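Local atomic coordinates of truncated hemoglobin 4 (Chlamydomonas reinhardtii, PDB entry 6BME), a protein that binds a heme whose iron is coordinated by protein side chains on both faces, and probably binds oxygen. Residues A[46-51]-A[55-60]; A[85-90]-A[109-114]. All blocks are in the same frame, centred on the assembly; numbering follows the deposited sequence.

Contact 1. Residues A[46-51]-A[55-60]; sequences QNRFLA and GATTHY. With HEM (protoporphyrin IX containing Fe), chain C; SO4 (sulfate ion), chain D.
Ala56 N donates a 2.8 Å hydrogen bond to Ala51 O, almost straight at nitrogen (N-H...O 166°), where Gly55, with its positive phi, completes the Schellman motif that ends helix 39-53. Beyond this turn the chain folds back along the helix of this truncated globin, so that Thr57 CG2 rests on Ala51 CB at 3.8 Å. The Arg48 side chain makes most of the remaining contact. With CG anti to the backbone N (chi1 -156°) and the chain extended as far as NE, it passes the heme methyl CMA and lays one guanidinium face over Tyr60 CD1, the two planes 35° apart. Arg48 NE and NH2 also donate hydrogen bonds to O4 and O3 of a sulfate, probably from the crystallisation liquor, the second 2.8 Å long and nearly linear. Backbone N-H groups of Thr58 and His59 hold the same anion from the loop. Replacing Arg48 by alanine would remove both side-chain bonds to the sulfate, and is likely to leave the anion more weakly held and one face of the Tyr60 ring without its cover. Tyr60 itself also packs against the iron ligand His69, and its OH lies 3.4 Å from heme CHB.

Contact 2. Residues A[85-90]-A[109-114]; sequences KVAGHF and GVLIGV. With HEM (protoporphyrin IX containing Fe), chain C.
Leu111 reaches across from helix 101-114 to helix 80-96 and brings its two methyl groups to different partners. Leu111 CD1 lies 3.8 Å from Phe90 CD2, approaching the ring obliquely. The same Leu111 CD1 is 4.0 Å from Ala87 CB. Leu111 CD2 instead meets the heme vinyl carbon CBB at 3.7 Å. With CG anti to the carbonyl carbon (chi1 -65°) and CD1 anti to CA (chi2 178°), CD1 extends to helix 80-96 and the other branch turns to the porphyrin. This is helix-to-helix packing in the 2-on-2 globin fold, made here by one leucine against an alanine and a phenylalanine.

The tight part lies on the inner side, where the heme edge fills in between the helices. Val86 CG2 touches the heme methyl CMC at 3.6 Å, and Val114 CG2 comes equally close to CBB, so the vinyl is met by two residues of the 109-114 segment. The Phe90 ring, itself buried, also meets Phe20 edge-to-face and Phe49.

Toward the outside the contact is loose. Ala87 is partly exposed, its short side chain reaching Leu111 alone of the opposite segment. On another side of helix 80-96, Lys85 and His89 turn to Asp27 through a salt bridge and a hydrogen bond.

Only 116 Å² is buried directly between the two segments, and what joins them is wholly apolar. With no polar pair to fix an orientation, the fit depends on the shapes of methyls and ring, and the methyl groups present a hydrocarbon lining to the vinyl edge of the heme.

Contact 1 lies at the surface and contact 2 is buried, yet both border the same heme. Contact 1 joins a helix end to the loop following it, through a backbone cap and a cationic side chain beside an anion; contact 2 joins two separate helices by hydrocarbon alone. They share no helix, but the inward-facing residues of 46-51 meet contact 2 directly. Leu50 CD1 packs 3.5 Å from Phe90 CZ, and the Phe49 ring touches Val86, Phe90 and Leu111, its CZ standing 3.8 Å from Leu111 CD2. Thus Arg48 and Ala51 serve the loop while Phe49 and Leu50 of the same helical turn face 85-90 and 109-114.

Contact 1. Residues A[46-51]-A[55-60]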
ATOM      1  N   GLN A  46      -6.697  -0.506   1.627  1.00 11.48           N
ATOM      2  CA  GLN A  46      -5.979  -1.644   1.065  1.00 11.53           C
ATOM      3  C   GLN A  46      -6.477  -1.961  -0.334  1.00 12.89           C
ATOM      4  O   GLN A  46      -5.685  -2.288  -1.228  1.00 12.87           O
ATOM      5  CB  GLN A  46      -6.116  -2.845   1.995  1.00 17.08           C
ATOM      6  CG  GLN A  46      -5.545  -2.571   3.392  1.00 17.54           C
ATOM      7  CD  GLN A  46      -4.043  -2.329   3.361  1.00 23.18           C
ATOM      8  OE1 GLN A  46      -3.571  -1.232   3.034  1.00 17.10           O
ATOM      9  NE2 GLN A  46      -3.278  -3.367   3.693  1.00 26.87           N
ATOM     10  N   ASN A  47      -7.792  -1.862  -0.547  1.00 13.15           N
ATOM     11  CA  ASN A  47      -8.344  -2.093  -1.877  1.00 14.04           C
ATOM     12  C   ASN A  47      -7.839  -1.073  -2.884  1.00 13.78           C
ATOM     13  O   ASN A  47      -7.545  -1.423  -4.030  1.00 14.23           O
ATOM     14  CB  ASN A  47      -9.870  -2.073  -1.820  1.00 16.12           C
ATOM     15  CG  ASN A  47     -10.435  -3.429  -1.500  1.00 16.61           C
ATOM     16  OD1 ASN A  47     -10.480  -4.291  -2.364  1.00 16.74           O
ATOM     17  ND2 ASN A  47     -10.833  -3.637  -0.253  1.00 16.14           N
ATOM     18  N   ARG A  48      -7.760   0.200  -2.489  1.00 13.23           N
ATOM     19  CA  ARG A  48      -7.291   1.222  -3.421  1.00 13.17           C
ATOM     20  C   ARG A  48      -5.785   1.097  -3.663  1.00 14.42           C
ATOM     21  O   ARG A  48      -5.308   1.333  -4.780  1.00 12.80           O
ATOM     22  CB  ARG A  48      -7.655   2.610  -2.890  1.00 14.51           C
ATOM     23  CG  ARG A  48      -7.752   3.658  -3.989  1.00 20.31           C
ATOM     24  CD  ARG A  48      -8.305   4.979  -3.494  1.00 17.58           C
ATOM     25  NE  ARG A  48      -8.638   5.841  -4.627  1.00 17.91           N
ATOM     26  CZ  ARG A  48      -8.912   7.138  -4.527  1.00 26.27           C
ATOM     27  NH1 ARG A  48      -8.885   7.746  -3.343  1.00 27.09           N
ATOM     28  NH2 ARG A  48      -9.200   7.830  -5.614  1.00 23.17           N
ATOM     29  N   PHE A  49      -5.033   0.710  -2.626  1.00 11.92           N
ATOM     30  CA  PHE A  49      -3.599   0.442  -2.766  1.00 12.42           C
ATOM     31  C   PHE A  49      -3.366  -0.643  -3.807  1.00 13.55           C
ATOM     32  O   PHE A  49      -2.549  -0.488  -4.725  1.00 12.96           O
ATOM     33  CB  PHE A  49      -3.031   0.026  -1.396  1.00 10.35           C
ATOM     34  CG  PHE A  49      -1.524  -0.145  -1.341  1.00  9.86           C
ATOM     35  CD1 PHE A  49      -0.881  -1.154  -2.051  1.00 11.52           C
ATOM     36  CD2 PHE A  49      -0.766   0.645  -0.490  1.00  9.14           C
ATOM     37  CE1 PHE A  49       0.511  -1.318  -1.978  1.00 13.63           C
ATOM     38  CE2 PHE A  49       0.617   0.492  -0.406  1.00 10.33           C
ATOM     39  CZ  PHE A  49       1.254  -0.499  -1.153  1.00 11.17           C
ATOM     40  N   LEU A  50      -4.102  -1.749  -3.684  1.00 12.32           N
ATOM     41  CA  LEU A  50      -3.984  -2.845  -4.637  1.00 13.14           C
ATOM     42  C   LEU A  50      -4.382  -2.398  -6.040  1.00 14.01           C
ATOM     43  O   LEU A  50      -3.700  -2.710  -7.022  1.00 14.50           O
ATOM     44  CB  LEU A  50      -4.844  -4.020  -4.163  1.00 13.72           C
ATOM     45  CG  LEU A  50      -5.017  -5.213  -5.102  1.00 17.55           C
ATOM     46  CD1 LEU A  50      -3.673  -5.859  -5.398  1.00 19.20           C
ATOM     47  CD2 LEU A  50      -5.953  -6.217  -4.449  1.00 19.24           C
ATOM     48  N   ALA A  51      -5.497  -1.672  -6.155  1.00 14.38           N
ATOM     49  CA  ALA A  51      -5.915  -1.173  -7.462  1.00 15.37           C
ATOM     50  C   ALA A  51      -4.853  -0.251  -8.066  1.00 18.54           C
ATOM     51  O   ALA A  51      -4.533  -0.353  -9.257  1.00 16.01           O
ATOM     52  CB  ALA A  51      -7.261  -0.455  -7.332  1.00 15.85           C
ATOM     53  N   GLY A  55      -2.628  -0.144 -11.752  1.00 21.50           N
ATOM     54  CA  GLY A  55      -3.161   0.847 -12.674  1.00 25.90           C
ATOM     55  C   GLY A  55      -4.661   0.800 -12.863  1.00 26.53           C
ATOM     56  O   GLY A  55      -5.156   1.181 -13.930  1.00 23.81           O
ATOM     57  N   ALA A  56      -5.407   0.357 -11.850  1.00 24.85           N
ATOM     58  CA  ALA A  56      -6.857   0.271 -11.938  1.00 25.49           C
ATOM     59  C   ALA A  56      -7.570   1.453 -11.288  1.00 24.23           C
ATOM     60  O   ALA A  56      -8.802   1.483 -11.285  1.00 24.39           O
ATOM     61  CB  ALA A  56      -7.354  -1.038 -11.315  1.00 22.40           C
ATOM     62  N   THR A  57      -6.844   2.418 -10.739  1.00 20.48           N
ATOM     63  CA  THR A  57      -7.469   3.631 -10.236  1.00 20.55           C
ATOM     64  C   THR A  57      -7.538   4.676 -11.350  1.00 25.72           C
ATOM     65  O   THR A  57      -6.778   4.636 -12.318  1.00 24.12           O
ATOM     66  CB  THR A  57      -6.703   4.202  -9.041  1.00 21.20           C
ATOM     67  OG1 THR A  57      -5.382   4.548  -9.454  1.00 24.40           O
ATOM     68  CG2 THR A  57      -6.610   3.202  -7.904  1.00 21.20           C
ATOM     69  N   THR A  58      -8.454   5.629 -11.197  1.00 30.64           N
ATOM     70  CA  THR A  58      -8.591   6.697 -12.182  1.00 36.94           C
ATOM     71  C   THR A  58      -8.383   8.098 -11.618  1.00 35.11           C
ATOM     72  O   THR A  58      -7.944   8.980 -12.361  1.00 36.39           O
ATOM     73  CB  THR A  58      -9.970   6.632 -12.864  1.00 39.25           C
ATOM     74  OG1 THR A  58     -11.006   6.769 -11.885  1.00 41.82           O
ATOM     75  CG2 THR A  58     -10.140   5.305 -13.574  1.00 40.31           C
ATOM     76  N   HIS A  59      -8.658   8.330 -10.334  1.00 27.28           N
ATOM     77  CA  HIS A  59      -8.549   9.665  -9.757  1.00 31.37           C
ATOM     78  C   HIS A  59      -7.560   9.708  -8.598  1.00 25.08           C
ATOM     79  O   HIS A  59      -7.747  10.456  -7.638  1.00 19.29           O
ATOM     80  CB  HIS A  59      -9.919  10.165  -9.310  1.00 31.44           C
ATOM     81  CG  HIS A  59     -10.929  10.185 -10.411  1.00 39.71           C
ATOM     82  ND1 HIS A  59     -11.842   9.169 -10.600  1.00 43.74           N
ATOM     83  CD2 HIS A  59     -11.155  11.085 -11.396  1.00 41.30           C
ATOM     84  CE1 HIS A  59     -12.598   9.452 -11.647  1.00 43.62           C
ATOM     85  NE2 HIS A  59     -12.201  10.608 -12.148  1.00 44.06           N
ATOM     86  N   TYR A  60      -6.499   8.914  -8.677  1.00 21.30           N
ATOM     87  CA  TYR A  60      -5.554   8.789  -7.579  1.00 18.29           C
ATOM     88  C   TYR A  60      -4.145   8.935  -8.130  1.00 18.31           C
ATOM     89  O   TYR A  60      -3.702   8.103  -8.927  1.00 21.34           O
ATOM     90  CB  TYR A  60      -5.731   7.444  -6.873  1.00 17.46           C
ATOM     91  CG  TYR A  60      -5.060   7.384  -5.535  1.00 14.77           C
ATOM     92  CD1 TYR A  60      -5.475   8.203  -4.495  1.00 15.54           C
ATOM     93  CD2 TYR A  60      -4.015   6.511  -5.308  1.00 15.82           C
ATOM     94  CE1 TYR A  60      -4.878   8.146  -3.277  1.00 14.16           C
ATOM     95  CE2 TYR A  60      -3.415   6.439  -4.091  1.00 13.20           C
ATOM     96  CZ  TYR A  60      -3.840   7.260  -3.080  1.00 16.61           C
ATOM     97  OH  TYR A  60      -3.218   7.194  -1.873  1.00 18.08           O
TER
HETATM   98  CHA HEM C 201      -4.406   6.134   3.965  1.00 13.75           C
HETATM   99  CHB HEM C 201      -2.720   4.251  -0.154  1.00 10.50           C
HETATM  100  CHC HEM C 201       1.641   3.934   1.926  1.00  8.07           C
HETATM  101  CHD HEM C 201      -0.553   4.179   6.217  1.00 10.94           C
HETATM  102  C1A HEM C 201      -4.378   5.706   2.656  1.00 13.77           C
HETATM  103  C2A HEM C 201      -5.454   5.723   1.673  1.00 13.84           C
HETATM  104  C3A HEM C 201      -4.958   5.185   0.542  1.00 13.10           C
HETATM  105  C4A HEM C 201      -3.578   4.817   0.762  1.00  8.62           C
HETATM  106  CMA HEM C 201      -5.669   4.974  -0.810  1.00 11.28           C
HETATM  107  CAA HEM C 201      -6.903   6.268   1.875  1.00 22.40           C
HETATM  108  CBA HEM C 201      -7.648   5.521   2.982  1.00 34.87           C
HETATM  109  CGA HEM C 201      -9.120   5.886   3.046  1.00 39.48           C
HETATM  110  O1A HEM C 201      -9.455   7.087   3.294  1.00 34.09           O
HETATM  111  O2A HEM C 201      -9.955   4.950   2.869  1.00 31.63           O
HETATM  112  C1B HEM C 201      -1.355   4.128   0.011  1.00  9.27           C
HETATM  113  C2B HEM C 201      -0.363   3.963  -1.033  1.00 10.14           C
HETATM  114  C3B HEM C 201       0.838   3.892  -0.439  1.00 10.74           C
HETATM  115  C4B HEM C 201       0.638   3.976   0.987  1.00 11.13           C
HETATM  116  CMB HEM C 201      -0.650   3.921  -2.553  1.00 10.96           C
HETATM  117  CAB HEM C 201       2.242   3.700  -1.062  1.00 13.05           C
HETATM  118  CBB HEM C 201       2.457   3.151  -2.258  1.00 15.27           C
HETATM  119  C1C HEM C 201       1.417   3.876   3.276  1.00  8.36           C
HETATM  120  C2C HEM C 201       2.388   3.536   4.273  1.00  8.65           C
HETATM  121  C3C HEM C 201       1.800   3.571   5.465  1.00  7.07           C
HETATM  122  C4C HEM C 201       0.416   3.967   5.261  1.00  6.96           C
HETATM  123  CMC HEM C 201       3.855   3.159   3.969  1.00 13.02           C
HETATM  124  CAC HEM C 201       2.505   3.248   6.796  1.00  9.16           C
HETATM  125  CBC HEM C 201       1.851   2.623   7.780  1.00 16.34           C
HETATM  126  C1D HEM C 201      -1.763   4.809   5.983  1.00 12.66           C
HETATM  127  C2D HEM C 201      -2.690   5.289   6.987  1.00  8.10           C
HETATM  128  C3D HEM C 201      -3.744   5.815   6.364  1.00 10.24           C
HETATM  129  C4D HEM C 201      -3.530   5.698   4.942  1.00 11.18           C
HETATM  130  CMD HEM C 201      -2.474   5.169   8.505  1.00  9.11           C
HETATM  131  CAD HEM C 201      -5.025   6.433   6.998  1.00 14.46           C
HETATM  132  CBD HEM C 201      -4.752   7.857   7.463  1.00 22.24           C
HETATM  133  CGD HEM C 201      -6.017   8.366   8.117  1.00 23.50           C
HETATM  134  O1D HEM C 201      -7.124   8.070   7.600  1.00 22.50           O
HETATM  135  O2D HEM C 201      -5.912   9.079   9.140  1.00 27.71           O
HETATM  136  NA  HEM C 201      -3.272   5.138   2.066  1.00 10.63           N
HETATM  137  NB  HEM C 201      -0.707   4.136   1.237  1.00  8.14           N
HETATM  138  NC  HEM C 201       0.231   4.143   3.915  1.00  9.76           N
HETATM  139  ND  HEM C 201      -2.304   5.088   4.736  1.00  7.35           N
HETATM  140 FE   HEM C 201      -1.509   4.604   2.995  1.00  7.94          FE
HETATM  141  S   SO4 D 202     -10.293   5.576  -8.021  1.00 26.82           S
HETATM  142  O1  SO4 D 202     -10.246   4.764  -9.223  1.00 24.63           O
HETATM  143  O2  SO4 D 202     -11.621   6.188  -7.897  1.00 30.21           O
HETATM  144  O3  SO4 D 202      -9.312   6.662  -8.115  1.00 25.17           O
HETATM  145  O4  SO4 D 202     -10.019   4.725  -6.860  1.00 27.62           O

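Contact 2. Residues A[85-90]-A[109-114]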
ATOM      1  N   LYS A  85       8.702  -1.545   4.133  1.00  8.91           N
ATOM      2  CA  LYS A  85       8.111  -2.706   4.792  1.00 13.00           C
ATOM      3  C   LYS A  85       6.696  -2.956   4.275  1.00 14.83           C
ATOM      4  O   LYS A  85       6.326  -4.105   4.005  1.00  9.23           O
ATOM      5  CB  LYS A  85       8.117  -2.515   6.314  1.00 13.70           C
ATOM      6  CG  LYS A  85       8.010  -3.819   7.117  1.00 10.31           C
ATOM      7  CD  LYS A  85       9.281  -4.691   6.961  1.00 15.22           C
ATOM      8  CE  LYS A  85       9.106  -6.061   7.605  1.00 13.27           C
ATOM      9  NZ  LYS A  85       8.924  -5.921   9.086  1.00 13.59           N
ATOM     10  N   VAL A  86       5.899  -1.889   4.125  1.00  9.34           N
ATOM     11  CA  VAL A  86       4.562  -2.016   3.549  1.00 11.62           C
ATOM     12  C   VAL A  86       4.653  -2.575   2.135  1.00 13.17           C
ATOM     13  O   VAL A  86       3.894  -3.477   1.753  1.00  9.19           O
ATOM     14  CB  VAL A  86       3.832  -0.656   3.575  1.00 11.73           C
ATOM     15  CG1 VAL A  86       2.589  -0.670   2.671  1.00  8.82           C
ATOM     16  CG2 VAL A  86       3.443  -0.271   5.002  1.00  7.51           C
ATOM     17  N   ALA A  87       5.593  -2.053   1.341  1.00  9.16           N
ATOM     18  CA  ALA A  87       5.749  -2.520  -0.035  1.00 10.38           C
ATOM     19  C   ALA A  87       6.180  -3.981  -0.080  1.00 12.82           C
ATOM     20  O   ALA A  87       5.693  -4.760  -0.914  1.00 10.72           O
ATOM     21  CB  ALA A  87       6.754  -1.633  -0.774  1.00  9.64           C
ATOM     22  N   GLY A  88       7.085  -4.377   0.818  1.00 12.43           N
ATOM     23  CA  GLY A  88       7.477  -5.783   0.886  1.00 10.92           C
ATOM     24  C   GLY A  88       6.323  -6.694   1.278  1.00 13.49           C
ATOM     25  O   GLY A  88       6.135  -7.764   0.692  1.00 11.92           O
ATOM     26  N   HIS A  89       5.537  -6.289   2.281  1.00 11.19           N
ATOM     27  CA  HIS A  89       4.370  -7.091   2.631  1.00 11.51           C
ATOM     28  C   HIS A  89       3.408  -7.199   1.461  1.00 13.15           C
ATOM     29  O   HIS A  89       2.772  -8.244   1.275  1.00 12.02           O
ATOM     30  CB  HIS A  89       3.641  -6.504   3.838  1.00 10.48           C
ATOM     31  CG  HIS A  89       4.374  -6.677   5.133  1.00 15.03           C
ATOM     32  ND1 HIS A  89       4.944  -7.872   5.514  1.00 15.40           N
ATOM     33  CD2 HIS A  89       4.626  -5.801   6.137  1.00 12.52           C
ATOM     34  CE1 HIS A  89       5.516  -7.725   6.698  1.00 11.33           C
ATOM     35  NE2 HIS A  89       5.330  -6.478   7.101  1.00 11.88           N
ATOM     36  N   PHE A  90       3.294  -6.144   0.655  1.00 10.82           N
ATOM     37  CA  PHE A  90       2.378  -6.196  -0.477  1.00 13.38           C
ATOM     38  C   PHE A  90       2.816  -7.247  -1.493  1.00 15.83           C
ATOM     39  O   PHE A  90       2.012  -8.086  -1.922  1.00 14.43           O
ATOM     40  CB  PHE A  90       2.259  -4.824  -1.134  1.00 10.77           C
ATOM     41  CG  PHE A  90       1.294  -4.801  -2.274  1.00 12.04           C
ATOM     42  CD1 PHE A  90      -0.081  -4.883  -2.042  1.00 11.90           C
ATOM     43  CD2 PHE A  90       1.747  -4.723  -3.569  1.00 12.64           C
ATOM     44  CE1 PHE A  90      -0.975  -4.872  -3.093  1.00 12.46           C
ATOM     45  CE2 PHE A  90       0.851  -4.713  -4.634  1.00 14.83           C
ATOM     46  CZ  PHE A  90      -0.498  -4.792  -4.399  1.00 17.21           C
ATOM     47  N   GLY A 109       7.270  -1.872  -9.974  1.00 16.38           N
ATOM     48  CA  GLY A 109       7.594  -0.641 -10.675  1.00 21.26           C
ATOM     49  C   GLY A 109       6.749   0.531 -10.210  1.00 25.29           C
ATOM     50  O   GLY A 109       7.253   1.643 -10.023  1.00 15.95           O
ATOM     51  N   VAL A 110       5.453   0.294  -9.997  1.00 15.58           N
ATOM     52  CA  VAL A 110       4.581   1.358  -9.505  1.00 15.09           C
ATOM     53  C   VAL A 110       5.037   1.817  -8.128  1.00 13.58           C
ATOM     54  O   VAL A 110       5.219   3.018  -7.878  1.00 13.35           O
ATOM     55  CB  VAL A 110       3.118   0.882  -9.485  1.00 14.72           C
ATOM     56  CG1 VAL A 110       2.238   1.900  -8.769  1.00 20.92           C
ATOM     57  CG2 VAL A 110       2.623   0.636 -10.911  1.00 16.14           C
ATOM     58  N   LEU A 111       5.243   0.861  -7.217  1.00 16.03           N
ATOM     59  CA  LEU A 111       5.615   1.196  -5.842  1.00 13.99           C
ATOM     60  C   LEU A 111       6.941   1.940  -5.789  1.00 14.35           C
ATOM     61  O   LEU A 111       7.080   2.939  -5.069  1.00 14.00           O
ATOM     62  CB  LEU A 111       5.681  -0.079  -5.002  1.00 13.63           C
ATOM     63  CG  LEU A 111       4.338  -0.786  -4.840  1.00 15.39           C
ATOM     64  CD1 LEU A 111       4.473  -2.071  -4.024  1.00 19.38           C
ATOM     65  CD2 LEU A 111       3.303   0.156  -4.226  1.00 16.06           C
ATOM     66  N   ILE A 112       7.938   1.450  -6.529  1.00 13.98           N
ATOM     67  CA  ILE A 112       9.216   2.150  -6.612  1.00 15.96           C
ATOM     68  C   ILE A 112       9.001   3.577  -7.102  1.00 17.23           C
ATOM     69  O   ILE A 112       9.645   4.520  -6.625  1.00 19.27           O
ATOM     70  CB  ILE A 112      10.190   1.370  -7.515  1.00 18.49           C
ATOM     71  CG1 ILE A 112      10.580   0.032  -6.878  1.00 22.89           C
ATOM     72  CG2 ILE A 112      11.440   2.192  -7.820  1.00 23.18           C
ATOM     73  CD1 ILE A 112      11.274   0.164  -5.540  1.00 25.92           C
ATOM     74  N   GLY A 113       8.068   3.760  -8.039  1.00 18.15           N
ATOM     75  CA  GLY A 113       7.803   5.086  -8.575  1.00 20.88           C
ATOM     76  C   GLY A 113       7.309   6.088  -7.548  1.00 19.25           C
ATOM     77  O   GLY A 113       7.579   7.284  -7.671  1.00 18.98           O
ATOM     78  N   VAL A 114       6.581   5.627  -6.522  1.00 14.44           N
ATOM     79  CA  VAL A 114       6.041   6.547  -5.523  1.00 11.77           C
ATOM     80  C   VAL A 114       6.841   6.557  -4.225  1.00 12.30           C
ATOM     81  O   VAL A 114       6.550   7.384  -3.340  1.00 14.67           O
ATOM     82  CB  VAL A 114       4.553   6.250  -5.231  1.00 17.46           C
ATOM     83  CG1 VAL A 114       3.722   6.592  -6.441  1.00 20.60           C
ATOM     84  CG2 VAL A 114       4.354   4.789  -4.848  1.00 15.02           C
TER
HETATM   85  CHA HEM C 201      -4.406   6.134   3.965  1.00 13.75           C
HETATM   86  CHB HEM C 201      -2.720   4.251  -0.154  1.00 10.50           C
HETATM   87  CHC HEM C 201       1.641   3.934   1.926  1.00  8.07           C
HETATM   88  CHD HEM C 201      -0.553   4.179   6.217  1.00 10.94           C
HETATM   89  C1A HEM C 201      -4.378   5.706   2.656  1.00 13.77           C
HETATM   90  C2A HEM C 201      -5.454   5.723   1.673  1.00 13.84           C
HETATM   91  C3A HEM C 201      -4.958   5.185   0.542  1.00 13.10           C
HETATM   92  C4A HEM C 201      -3.578   4.817   0.762  1.00  8.62           C
HETATM   93  CMA HEM C 201      -5.669   4.974  -0.810  1.00 11.28           C
HETATM   94  CAA HEM C 201      -6.903   6.268   1.875  1.00 22.40           C
HETATM   95  CBA HEM C 201      -7.648   5.521   2.982  1.00 34.87           C
HETATM   96  CGA HEM C 201      -9.120   5.886   3.046  1.00 39.48           C
HETATM   97  O1A HEM C 201      -9.455   7.087   3.294  1.00 34.09           O
HETATM   98  O2A HEM C 201      -9.955   4.950   2.869  1.00 31.63           O
HETATM   99  C1B HEM C 201      -1.355   4.128   0.011  1.00  9.27           C
HETATM  100  C2B HEM C 201      -0.363   3.963  -1.033  1.00 10.14           C
HETATM  101  C3B HEM C 201       0.838   3.892  -0.439  1.00 10.74           C
HETATM  102  C4B HEM C 201       0.638   3.976   0.987  1.00 11.13           C
HETATM  103  CMB HEM C 201      -0.650   3.921  -2.553  1.00 10.96           C
HETATM  104  CAB HEM C 201       2.242   3.700  -1.062  1.00 13.05           C
HETATM  105  CBB HEM C 201       2.457   3.151  -2.258  1.00 15.27           C
HETATM  106  C1C HEM C 201       1.417   3.876   3.276  1.00  8.36           C
HETATM  107  C2C HEM C 201       2.388   3.536   4.273  1.00  8.65           C
HETATM  108  C3C HEM C 201       1.800   3.571   5.465  1.00  7.07           C
HETATM  109  C4C HEM C 201       0.416   3.967   5.261  1.00  6.96           C
HETATM  110  CMC HEM C 201       3.855   3.159   3.969  1.00 13.02           C
HETATM  111  CAC HEM C 201       2.505   3.248   6.796  1.00  9.16           C
HETATM  112  CBC HEM C 201       1.851   2.623   7.780  1.00 16.34           C
HETATM  113  C1D HEM C 201      -1.763   4.809   5.983  1.00 12.66           C
HETATM  114  C2D HEM C 201      -2.690   5.289   6.987  1.00  8.10           C
HETATM  115  C3D HEM C 201      -3.744   5.815   6.364  1.00 10.24           C
HETATM  116  C4D HEM C 201      -3.530   5.698   4.942  1.00 11.18           C
HETATM  117  CMD HEM C 201      -2.474   5.169   8.505  1.00  9.11           C
HETATM  118  CAD HEM C 201      -5.025   6.433   6.998  1.00 14.46           C
HETATM  119  CBD HEM C 201      -4.752   7.857   7.463  1.00 22.24           C
HETATM  120  CGD HEM C 201      -6.017   8.366   8.117  1.00 23.50           C
HETATM  121  O1D HEM C 201      -7.124   8.070   7.600  1.00 22.50           O
HETATM  122  O2D HEM C 201      -5.912   9.079   9.140  1.00 27.71           O
HETATM  123  NA  HEM C 201      -3.272   5.138   2.066  1.00 10.63           N
HETATM  124  NB  HEM C 201      -0.707   4.136   1.237  1.00  8.14           N
HETATM  125  NC  HEM C 201       0.231   4.143   3.915  1.00  9.76           N
HETATM  126  ND  HEM C 201      -2.304   5.088   4.736  1.00  7.35           N
HETATM  127 FE   HEM C 201      -1.509   4.604   2.995  1.00  7.94          FE